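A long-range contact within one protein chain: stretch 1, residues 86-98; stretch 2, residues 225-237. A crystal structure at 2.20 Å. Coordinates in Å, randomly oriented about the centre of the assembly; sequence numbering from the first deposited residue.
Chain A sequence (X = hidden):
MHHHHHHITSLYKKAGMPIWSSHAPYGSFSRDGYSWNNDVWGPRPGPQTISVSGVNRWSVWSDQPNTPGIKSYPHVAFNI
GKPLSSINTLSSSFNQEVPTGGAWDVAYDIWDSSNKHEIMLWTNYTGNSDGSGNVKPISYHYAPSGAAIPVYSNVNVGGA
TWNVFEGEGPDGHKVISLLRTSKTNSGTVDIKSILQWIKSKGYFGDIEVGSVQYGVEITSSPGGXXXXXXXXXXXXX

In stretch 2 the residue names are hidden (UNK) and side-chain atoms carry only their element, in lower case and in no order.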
# COMPACT_ATOMS: atom_id res chain seq x y z
N SER A 86 6.19 -8.85 -20.77
CA SER A 86 7.26 -8.03 -21.34
C SER A 86 8.23 -7.50 -20.28
O SER A 86 9.23 -6.87 -20.63
CB SER A 86 6.67 -6.87 -22.15
OG SER A 86 6.11 -5.89 -21.30
N ILE A 87 7.93 -7.71 -19.00
CA ILE A 87 8.73 -7.14 -17.92
C ILE A 87 9.89 -8.08 -17.59
O ILE A 87 9.69 -9.27 -17.32
CB ILE A 87 7.87 -6.87 -16.67
CG1 ILE A 87 6.90 -5.72 -16.93
CG2 ILE A 87 8.74 -6.55 -15.46
CD1 ILE A 87 5.66 -5.74 -16.06
N ASN A 88 11.10 -7.52 -17.55
CA ASN A 88 12.30 -8.24 -17.15
C ASN A 88 12.65 -8.01 -15.69
O ASN A 88 13.10 -8.94 -15.00
CB ASN A 88 13.49 -7.81 -18.02
CG ASN A 88 13.19 -7.88 -19.52
OD1 ASN A 88 12.95 -8.95 -20.08
ND2 ASN A 88 13.19 -6.71 -20.18
N THR A 89 12.45 -6.79 -15.19
CA THR A 89 12.71 -6.46 -13.80
C THR A 89 11.65 -5.48 -13.31
O THR A 89 11.45 -4.43 -13.92
CB THR A 89 14.10 -5.84 -13.63
OG1 THR A 89 15.11 -6.84 -13.85
CG2 THR A 89 14.27 -5.24 -12.26
N LEU A 90 11.01 -5.80 -12.18
CA LEU A 90 10.10 -4.86 -11.51
C LEU A 90 10.27 -5.06 -10.01
O LEU A 90 9.69 -5.97 -9.42
CB LEU A 90 8.65 -5.04 -11.94
CG LEU A 90 7.68 -4.00 -11.35
CD1 LEU A 90 8.14 -2.56 -11.61
CD2 LEU A 90 6.28 -4.19 -11.89
N SER A 91 11.08 -4.21 -9.41
CA SER A 91 11.36 -4.28 -7.99
C SER A 91 11.25 -2.90 -7.37
O SER A 91 11.21 -1.88 -8.07
CB SER A 91 12.75 -4.85 -7.74
OG SER A 91 13.71 -3.95 -8.26
N SER A 92 11.15 -2.87 -6.05
CA SER A 92 11.02 -1.61 -5.34
C SER A 92 11.75 -1.69 -4.00
O SER A 92 11.80 -2.75 -3.37
CB SER A 92 9.53 -1.27 -5.13
OG SER A 92 9.36 0.07 -4.74
N SER A 93 12.34 -0.56 -3.59
CA SER A 93 13.00 -0.43 -2.29
C SER A 93 12.28 0.60 -1.43
O SER A 93 11.92 1.67 -1.92
CB SER A 93 14.46 -0.02 -2.45
OG SER A 93 15.19 -1.07 -3.04
N PHE A 94 12.12 0.30 -0.13
CA PHE A 94 11.47 1.21 0.82
C PHE A 94 12.28 1.30 2.10
O PHE A 94 12.94 0.33 2.51
CB PHE A 94 10.03 0.76 1.14
CG PHE A 94 9.94 -0.59 1.83
CD1 PHE A 94 10.03 -1.77 1.09
CD2 PHE A 94 9.74 -0.68 3.21
CE1 PHE A 94 9.95 -3.01 1.70
CE2 PHE A 94 9.65 -1.93 3.84
CZ PHE A 94 9.77 -3.10 3.07
N ASN A 95 12.31 2.48 2.70
CA ASN A 95 12.89 2.71 4.01
C ASN A 95 12.02 3.72 4.74
O ASN A 95 11.84 4.84 4.25
CB ASN A 95 14.33 3.21 3.88
CG ASN A 95 15.01 3.41 5.21
OD1 ASN A 95 14.79 2.66 6.15
ND2 ASN A 95 15.82 4.46 5.30
N GLN A 96 11.48 3.37 5.91
CA GLN A 96 10.50 4.25 6.53
C GLN A 96 10.67 4.33 8.05
O GLN A 96 11.32 3.50 8.68
CB GLN A 96 9.07 3.79 6.20
CG GLN A 96 8.69 2.47 6.91
CD GLN A 96 7.87 1.56 6.03
OE1 GLN A 96 7.68 1.83 4.84
NE2 GLN A 96 7.36 0.47 6.61
N GLU A 97 10.08 5.39 8.62
CA GLU A 97 9.98 5.56 10.07
C GLU A 97 8.50 5.76 10.40
O GLU A 97 7.85 6.65 9.85
CB GLU A 97 10.80 6.77 10.53
CG GLU A 97 12.31 6.67 10.31
CD GLU A 97 13.01 8.04 10.48
OE1 GLU A 97 12.37 9.08 10.25
OE2 GLU A 97 14.21 8.07 10.85
N VAL A 98 7.97 4.93 11.29
CA VAL A 98 6.53 4.85 11.54
C VAL A 98 6.29 5.13 13.01
O VAL A 98 7.20 4.97 13.84
CB VAL A 98 5.96 3.47 11.13
CG1 VAL A 98 6.15 3.20 9.63
CG2 VAL A 98 6.61 2.38 11.94
N UNK A 225 -0.13 11.65 13.80
CA UNK A 225 0.97 10.71 13.76
C UNK A 225 1.75 10.94 12.47
O UNK A 225 1.16 11.21 11.41
c UNK A 225 0.48 9.27 13.91
c UNK A 225 0.31 8.88 15.37
c UNK A 225 -0.75 7.45 17.06
c UNK A 225 -0.71 7.81 15.58
n UNK A 225 -0.52 8.64 17.91
N UNK A 226 3.07 10.77 12.56
CA UNK A 226 3.98 11.12 11.49
C UNK A 226 4.54 9.86 10.84
O UNK A 226 4.88 8.90 11.54
c UNK A 226 5.12 11.98 12.05
c UNK A 226 5.92 12.66 10.96
n UNK A 226 7.20 12.36 10.88
o UNK A 226 5.38 13.47 10.21
N UNK A 227 4.63 9.88 9.51
CA UNK A 227 5.21 8.78 8.73
C UNK A 227 6.26 9.36 7.80
O UNK A 227 5.95 10.23 6.99
c UNK A 227 3.06 6.06 9.05
c UNK A 227 3.05 7.42 8.75
c UNK A 227 4.14 8.04 7.92
c UNK A 227 2.05 5.49 9.80
c UNK A 227 1.99 8.19 9.21
c UNK A 227 1.02 6.28 10.27
c UNK A 227 0.97 7.63 9.95
N UNK A 228 7.51 8.90 7.92
CA UNK A 228 8.59 9.35 7.05
C UNK A 228 9.00 8.24 6.10
O UNK A 228 9.31 7.12 6.53
n UNK A 228 9.80 10.85 10.03
c UNK A 228 9.82 9.79 7.86
o UNK A 228 9.16 12.05 8.24
c UNK A 228 9.55 10.99 8.73
N UNK A 229 9.06 8.56 4.81
CA UNK A 229 9.51 7.59 3.82
C UNK A 229 10.85 8.17 3.38
O UNK A 229 10.92 9.03 2.50
c UNK A 229 4.91 7.35 4.07
c UNK A 229 8.48 7.43 2.70
c UNK A 229 5.66 5.10 3.82
c UNK A 229 6.89 5.57 3.34
c UNK A 229 7.14 6.92 3.20
c UNK A 229 4.67 6.01 4.20
c UNK A 229 6.14 7.81 3.57
N UNK A 230 11.93 7.63 3.97
CA UNK A 230 13.25 8.21 3.73
C UNK A 230 13.79 7.79 2.39
O UNK A 230 14.54 8.55 1.76
c UNK A 230 14.24 7.75 4.80
n UNK A 230 13.98 7.23 7.13
o UNK A 230 13.40 9.29 6.40
c UNK A 230 13.83 8.15 6.18
N UNK A 231 13.40 6.61 1.92
CA UNK A 231 13.70 6.26 0.56
C UNK A 231 12.54 5.47 -0.01
O UNK A 231 11.91 4.69 0.70
c UNK A 231 15.32 5.12 -0.96
o UNK A 231 15.50 6.01 -1.79
c UNK A 231 15.00 5.47 0.46
n UNK A 231 15.34 3.83 -1.27
N UNK A 232 12.25 5.73 -1.29
CA UNK A 232 11.33 4.91 -2.07
C UNK A 232 11.74 5.04 -3.53
O UNK A 232 11.79 6.15 -4.06
c UNK A 232 7.28 4.81 -5.82
c UNK A 232 6.58 3.60 -5.84
c UNK A 232 6.69 2.68 -4.83
c UNK A 232 7.52 3.02 -3.75
c UNK A 232 9.86 5.33 -1.89
c UNK A 232 8.22 4.24 -3.69
c UNK A 232 8.93 4.26 -2.42
c UNK A 232 8.10 5.14 -4.75
c UNK A 232 8.64 3.07 -1.82
n UNK A 232 7.79 2.33 -2.61
N UNK A 233 12.00 3.91 -4.18
CA UNK A 233 12.40 3.89 -5.58
C UNK A 233 11.77 2.69 -6.26
O UNK A 233 11.47 1.69 -5.61
o UNK A 233 14.47 2.73 -5.04
c UNK A 233 13.93 3.84 -5.73
N UNK A 234 11.58 2.78 -7.58
CA UNK A 234 11.08 1.67 -8.39
C UNK A 234 12.06 1.44 -9.52
O UNK A 234 12.56 2.41 -10.13
c UNK A 234 9.24 0.82 -9.96
c UNK A 234 8.66 2.03 -7.81
c UNK A 234 9.67 1.93 -8.95
N UNK A 235 12.40 0.18 -9.76
CA UNK A 235 13.26 -0.23 -10.87
C UNK A 235 12.40 -1.03 -11.85
O UNK A 235 11.96 -2.13 -11.53
c UNK A 235 15.29 -1.54 -11.54
c UNK A 235 14.44 -1.06 -10.37
o UNK A 235 15.24 -0.27 -9.47
N UNK A 236 12.13 -0.45 -13.01
CA UNK A 236 11.34 -1.10 -14.04
C UNK A 236 12.18 -1.29 -15.29
O UNK A 236 12.67 -0.32 -15.87
o UNK A 236 9.28 -0.98 -15.32
c UNK A 236 10.09 -0.29 -14.38
N UNK A 237 12.37 -2.55 -15.69
CA UNK A 237 13.10 -2.87 -16.92
C UNK A 237 12.43 -3.98 -17.72
O UNK A 237 12.62 -4.06 -18.94
OXT UNK A 237 11.70 -4.82 -17.19
c UNK A 237 14.54 -3.28 -16.61
c UNK A 237 15.42 -2.17 -16.06
c UNK A 237 16.85 -2.64 -15.87
c UNK A 237 17.01 -3.43 -14.59
n UNK A 237 18.44 -3.58 -14.19

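Position 225 carries four carbons in a row ending in nitrogen; the nearest side-chain approach is 7.2 Å, from CB of 225 to Val 98 C, so it makes no contact: Lys 225. Position 226 has two carbons, the second bearing one oxygen and one nitrogen, and the amide nitrogen of 226 comes no closer than 5.8 Å to Glu 97 O: Asn 226.

At 227 one carbon leads to a six-carbon ring without a hydroxyl, which identifies Phe 227; its CD2 lies 4.3 Å from Val 98 CG1, an apolar contact. Position 228 repeats the two-carbon amide pattern. Its backbone pairs with Glu 97 (Glu 97 N to O of 228, 2.8 Å; N of 228 to Glu 97 O, 3.0 Å), and the side-chain nitrogen faces Glu 97 OE1. This is Asn 228, whose ND2 gives Glu 97 OE1 a weak hydrogen bond at 3.1 Å, with an angle of 127°.

Position 229 has another bare six-carbon ring, hence Phe 229; its CE1 is 4.0 Å from Gln 96 OE1. Position 230 shows two carbons ending in one oxygen and one nitrogen, its CB 3.7 Å from Asn 95 ND2: Asn 230. Position 231 has the same atoms, its side-chain nitrogen 4.1 Å from Ser 93 CB: Asn 231. Here the register shifts by one, a beta bulge, and Asn 95 O accepts from both Asn 230 N (2.8 Å) and, weakly, Asn 231 N (3.3 Å).

Position 232 has fused five- and six-membered rings with eight carbons and one nitrogen, unique to tryptophan. Trp 232 sets CD1 4.0 Å from Phe 94 CB, which lies at the ring edge. Its NE1 is 3.5 Å from Ser 92 OG, but the poor angle rules out a hydrogen bond.

One carbon and one oxygen at 233 give Ser 233, whose backbone O accepts from Ser 92 OG at 2.8 Å and Ser 93 N at 3.1 Å. Three carbons branched at CB make 234 a valine; Val 234 CG1 packs 3.9 Å from Leu 90 CD1. At 235 CB carries one oxygen and one carbon: Thr 235, with N 2.9 Å from Ser 91 O. Position 236, one carbon and one oxygen, with CB 4.1 Å from Leu 90 CD1, is Ser 236. Position 237 has four carbons ending in nitrogen, plus OXT; its N donates to Thr 89 O at 2.7 Å, and the side-chain carbon bound to the terminal nitrogen lies 3.9 Å from Thr 89 CB: Lys 237, the C-terminus.

The contact is an antiparallel strand pairing that buries 1051 Å². Backbone hydrogen bonds set the register, while Phe 94, Trp 232, Leu 90 and Val 234 share one face. The terminal carboxylate closes the ladder: Lys 237 OXT accepts from Asn 88 N (2.8 Å) and Thr 89 N (2.9 Å), and Lys 237 O from Asn 88 ND2 (3.0 Å).

Stretch 2 (225-237) KNFNFNNWSVTSK
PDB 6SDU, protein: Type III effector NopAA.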